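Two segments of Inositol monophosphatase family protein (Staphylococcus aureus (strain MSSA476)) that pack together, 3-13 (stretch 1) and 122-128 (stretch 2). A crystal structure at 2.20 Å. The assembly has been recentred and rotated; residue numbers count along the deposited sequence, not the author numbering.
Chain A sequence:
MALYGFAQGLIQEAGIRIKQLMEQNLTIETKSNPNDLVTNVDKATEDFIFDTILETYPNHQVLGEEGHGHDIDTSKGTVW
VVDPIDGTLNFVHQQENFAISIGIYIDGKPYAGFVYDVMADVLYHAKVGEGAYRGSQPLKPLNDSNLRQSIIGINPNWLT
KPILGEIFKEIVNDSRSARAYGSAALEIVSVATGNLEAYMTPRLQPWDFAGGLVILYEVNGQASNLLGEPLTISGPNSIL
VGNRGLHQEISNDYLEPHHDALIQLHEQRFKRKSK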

# COMPACT_ATOMS: atom_id res chain seq x y z
N LEU A 3 -29.45 15.17 7.44
CA LEU A 3 -29.16 13.76 7.16
C LEU A 3 -27.64 13.50 6.96
O LEU A 3 -27.13 12.49 7.41
CB LEU A 3 -30.00 13.29 5.95
CG LEU A 3 -29.60 12.06 5.12
CD1 LEU A 3 -29.77 10.78 5.89
CD2 LEU A 3 -30.45 12.02 3.85
N TYR A 4 -26.95 14.39 6.24
CA TYR A 4 -25.50 14.40 6.12
C TYR A 4 -24.80 14.37 7.47
O TYR A 4 -23.90 13.54 7.68
CB TYR A 4 -25.07 15.66 5.40
CG TYR A 4 -23.60 15.71 5.06
CD1 TYR A 4 -23.04 14.75 4.23
CD2 TYR A 4 -22.79 16.73 5.54
CE1 TYR A 4 -21.70 14.79 3.89
CE2 TYR A 4 -21.45 16.78 5.20
CZ TYR A 4 -20.90 15.80 4.37
OH TYR A 4 -19.57 15.84 4.02
N GLY A 5 -25.22 15.28 8.37
CA GLY A 5 -24.67 15.39 9.70
C GLY A 5 -24.90 14.14 10.52
O GLY A 5 -23.97 13.67 11.18
N PHE A 6 -26.13 13.61 10.51
CA PHE A 6 -26.46 12.29 11.11
C PHE A 6 -25.54 11.17 10.57
O PHE A 6 -25.08 10.32 11.33
CB PHE A 6 -27.96 11.98 10.88
CG PHE A 6 -28.38 10.56 11.20
CD1 PHE A 6 -28.56 10.14 12.51
CD2 PHE A 6 -28.62 9.66 10.21
CE1 PHE A 6 -28.97 8.84 12.81
CE2 PHE A 6 -29.00 8.35 10.50
CZ PHE A 6 -29.18 7.94 11.81
N ALA A 7 -25.25 11.18 9.27
CA ALA A 7 -24.43 10.11 8.70
C ALA A 7 -23.00 10.21 9.20
O ALA A 7 -22.42 9.23 9.60
CB ALA A 7 -24.48 10.16 7.18
N GLN A 8 -22.48 11.43 9.19
CA GLN A 8 -21.14 11.75 9.64
C GLN A 8 -20.87 11.27 11.06
O GLN A 8 -19.89 10.59 11.29
CB GLN A 8 -20.94 13.26 9.50
CG GLN A 8 -19.56 13.78 9.74
CD GLN A 8 -19.28 15.03 8.96
OE1 GLN A 8 -19.47 15.07 7.75
NE2 GLN A 8 -18.84 16.07 9.64
N GLY A 9 -21.74 11.58 11.98
CA GLY A 9 -21.56 11.19 13.37
C GLY A 9 -21.69 9.70 13.56
O GLY A 9 -20.84 9.06 14.21
N LEU A 10 -22.73 9.14 12.95
CA LEU A 10 -22.94 7.69 12.91
C LEU A 10 -21.70 6.92 12.46
O LEU A 10 -21.30 5.95 13.09
CB LEU A 10 -24.10 7.37 11.97
CG LEU A 10 -24.40 5.88 11.75
CD1 LEU A 10 -24.73 5.22 13.08
CD2 LEU A 10 -25.55 5.71 10.79
N ILE A 11 -21.07 7.33 11.37
CA ILE A 11 -19.93 6.53 10.88
C ILE A 11 -18.75 6.61 11.87
O ILE A 11 -18.10 5.60 12.14
CB ILE A 11 -19.58 6.86 9.41
CG1 ILE A 11 -18.71 5.77 8.80
CG2 ILE A 11 -18.95 8.24 9.28
CD1 ILE A 11 -18.44 5.99 7.32
N GLN A 12 -18.52 7.81 12.42
CA GLN A 12 -17.47 8.04 13.41
C GLN A 12 -17.72 7.26 14.70
O GLN A 12 -16.84 6.60 15.22
CB GLN A 12 -17.34 9.53 13.69
CG GLN A 12 -16.64 10.26 12.58
CD GLN A 12 -16.73 11.78 12.70
OE1 GLN A 12 -17.78 12.39 12.41
NE2 GLN A 12 -15.64 12.40 13.09
N GLU A 13 -18.95 7.27 15.14
CA GLU A 13 -19.34 6.55 16.33
C GLU A 13 -19.22 5.02 16.13
O GLU A 13 -18.71 4.31 17.01
CB GLU A 13 -20.75 7.05 16.74
CG GLU A 13 -21.27 6.61 18.11
CD GLU A 13 -20.26 6.76 19.21
OE1 GLU A 13 -19.68 7.86 19.36
OE2 GLU A 13 -20.02 5.74 19.91
N VAL A 122 -9.40 9.21 10.27
CA VAL A 122 -9.53 10.15 9.16
C VAL A 122 -10.77 9.80 8.36
O VAL A 122 -10.90 8.71 7.80
CB VAL A 122 -8.31 10.13 8.22
CG1 VAL A 122 -8.48 11.16 7.10
CG2 VAL A 122 -6.97 10.38 8.97
N LEU A 123 -11.70 10.72 8.33
CA LEU A 123 -12.96 10.55 7.66
C LEU A 123 -12.86 11.32 6.39
O LEU A 123 -12.67 12.53 6.44
CB LEU A 123 -14.07 11.14 8.49
CG LEU A 123 -15.47 11.17 7.84
CD1 LEU A 123 -16.00 9.77 7.65
CD2 LEU A 123 -16.40 11.96 8.70
N TYR A 124 -12.97 10.63 5.25
CA TYR A 124 -13.14 11.32 3.98
C TYR A 124 -14.64 11.44 3.72
O TYR A 124 -15.40 10.51 3.96
CB TYR A 124 -12.40 10.60 2.84
CG TYR A 124 -10.89 10.33 3.16
CD1 TYR A 124 -9.91 11.24 2.78
CD2 TYR A 124 -10.50 9.16 3.80
CE1 TYR A 124 -8.56 11.02 3.07
CE2 TYR A 124 -9.17 8.91 4.09
CZ TYR A 124 -8.20 9.82 3.73
OH TYR A 124 -6.90 9.58 4.03
N HIS A 125 -15.06 12.58 3.21
CA HIS A 125 -16.47 12.88 3.08
C HIS A 125 -16.75 14.03 2.09
O HIS A 125 -15.88 14.86 1.78
CB HIS A 125 -17.12 13.12 4.47
CG HIS A 125 -16.57 14.30 5.19
ND1 HIS A 125 -17.31 15.44 5.44
CD2 HIS A 125 -15.34 14.52 5.71
CE1 HIS A 125 -16.54 16.32 6.07
NE2 HIS A 125 -15.35 15.78 6.26
N ALA A 126 -17.99 14.03 1.60
CA ALA A 126 -18.41 14.87 0.46
C ALA A 126 -19.93 14.81 0.37
O ALA A 126 -20.52 13.73 0.50
CB ALA A 126 -17.81 14.35 -0.82
N LYS A 127 -20.56 15.95 0.24
CA LYS A 127 -21.99 15.98 -0.09
C LYS A 127 -21.97 16.35 -1.53
O LYS A 127 -21.19 17.22 -1.89
CB LYS A 127 -22.75 16.99 0.77
CG LYS A 127 -24.18 17.25 0.33
CD LYS A 127 -24.98 18.07 1.34
CE LYS A 127 -26.20 18.79 0.74
NZ LYS A 127 -26.83 18.17 -0.46
N VAL A 128 -22.77 15.68 -2.37
CA VAL A 128 -22.78 16.01 -3.82
C VAL A 128 -22.97 17.54 -3.99
O VAL A 128 -23.84 18.13 -3.34
CB VAL A 128 -23.83 15.19 -4.64
CG1 VAL A 128 -25.23 15.61 -4.29
CG2 VAL A 128 -23.63 15.38 -6.14

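A helix laid nearly antiparallel over a single strand sets the terms of this contact. The axes of helix 3-13 and strand 122-127 run at 151° to each other and come within 10.2 Å, a separation that leaves side chains to fill the gap. Four residues are a little over one turn of helix and advance about as far as two residues of strand, which return the same face, so the pairs Tyr-4 and Lys-127, Gln-8 and His-125, Gln-12 and Leu-123 stay roughly in step, with CA to CA distances of 7.3, 8.1 and 7.7 Å. On the strand the odd-numbered residues 123, 125 and 127 point CA-to-CB toward the helix, while Ala-126 points away. The helix answers with Tyr-4, Gln-8, Ile-11 and Gln-12, and its own backbone ladder, such as Gln-8 N to Tyr-4 O at 3.0 Å, holds their spacing.

Tyr-4 gives up the most surface, and it works in two ways. Its CA-to-CB bond points toward the strand, and the t rotamer carries the ring along the strand until the hydroxyl reaches His-125. There Tyr-4 OH and His-125 ND1 stand 2.7 Å apart in a hydrogen bond, the one polar bond between the stretches; either atom could be the donor. The hydroxyl arrives at the edge of the imidazole, near its plane, where the nitrogen lone pair or its N-H would lie. His-125, in the p rotamer, is buried, and its NE2 is hydrogen-bonded elsewhere in the structure, so both ring nitrogens are satisfied. The same tyrosine also offers a ring face to Lys-127: Lys-127 CB sits 4.2 Å from the centroid of the Tyr-4 ring and 18° off its normal, a CH-pi contact. The lysine thus lends its aliphatic base to the aromatic ring while its end leads away, which keeps the charged amine out of the contact.

Leu-123, nearly as well covered, anchors the other end by apolar packing alone. Its two methyls meet different helix residues. Leu-123 CD1 lies 3.7 Å from Ile-11 CG2, a contact between branched side chains that both point toward the opposing stretch, and Leu-123 CD2 lies 3.8 Å from Gln-8 CG, so the methylene part of a glutamine serves as hydrophobic surface. Gln-12 adds a smaller touch beside the same leucine.

Gln-8 links the two ends. Its CB leaves sideways, but the end of the chain comes nearer the strand, bringing Gln-8 OE1 to 3.2 Å from His-125 ND1. The angle is poor, and the pair is not a hydrogen bond; the histidine nitrogen is already matched to the tyrosine.

The rules to take away are economical. Only 351 Å² is buried, yet the matched steps bring Tyr-4 over Lys-127, the length of the tyrosine carries its hydroxyl on to His-125 at the middle of the contact, and Ile-11, on the turn between Gln-8 and Gln-12, packs against Leu-123 at the far end, with long polar side chains contributing their carbon atoms to the packing.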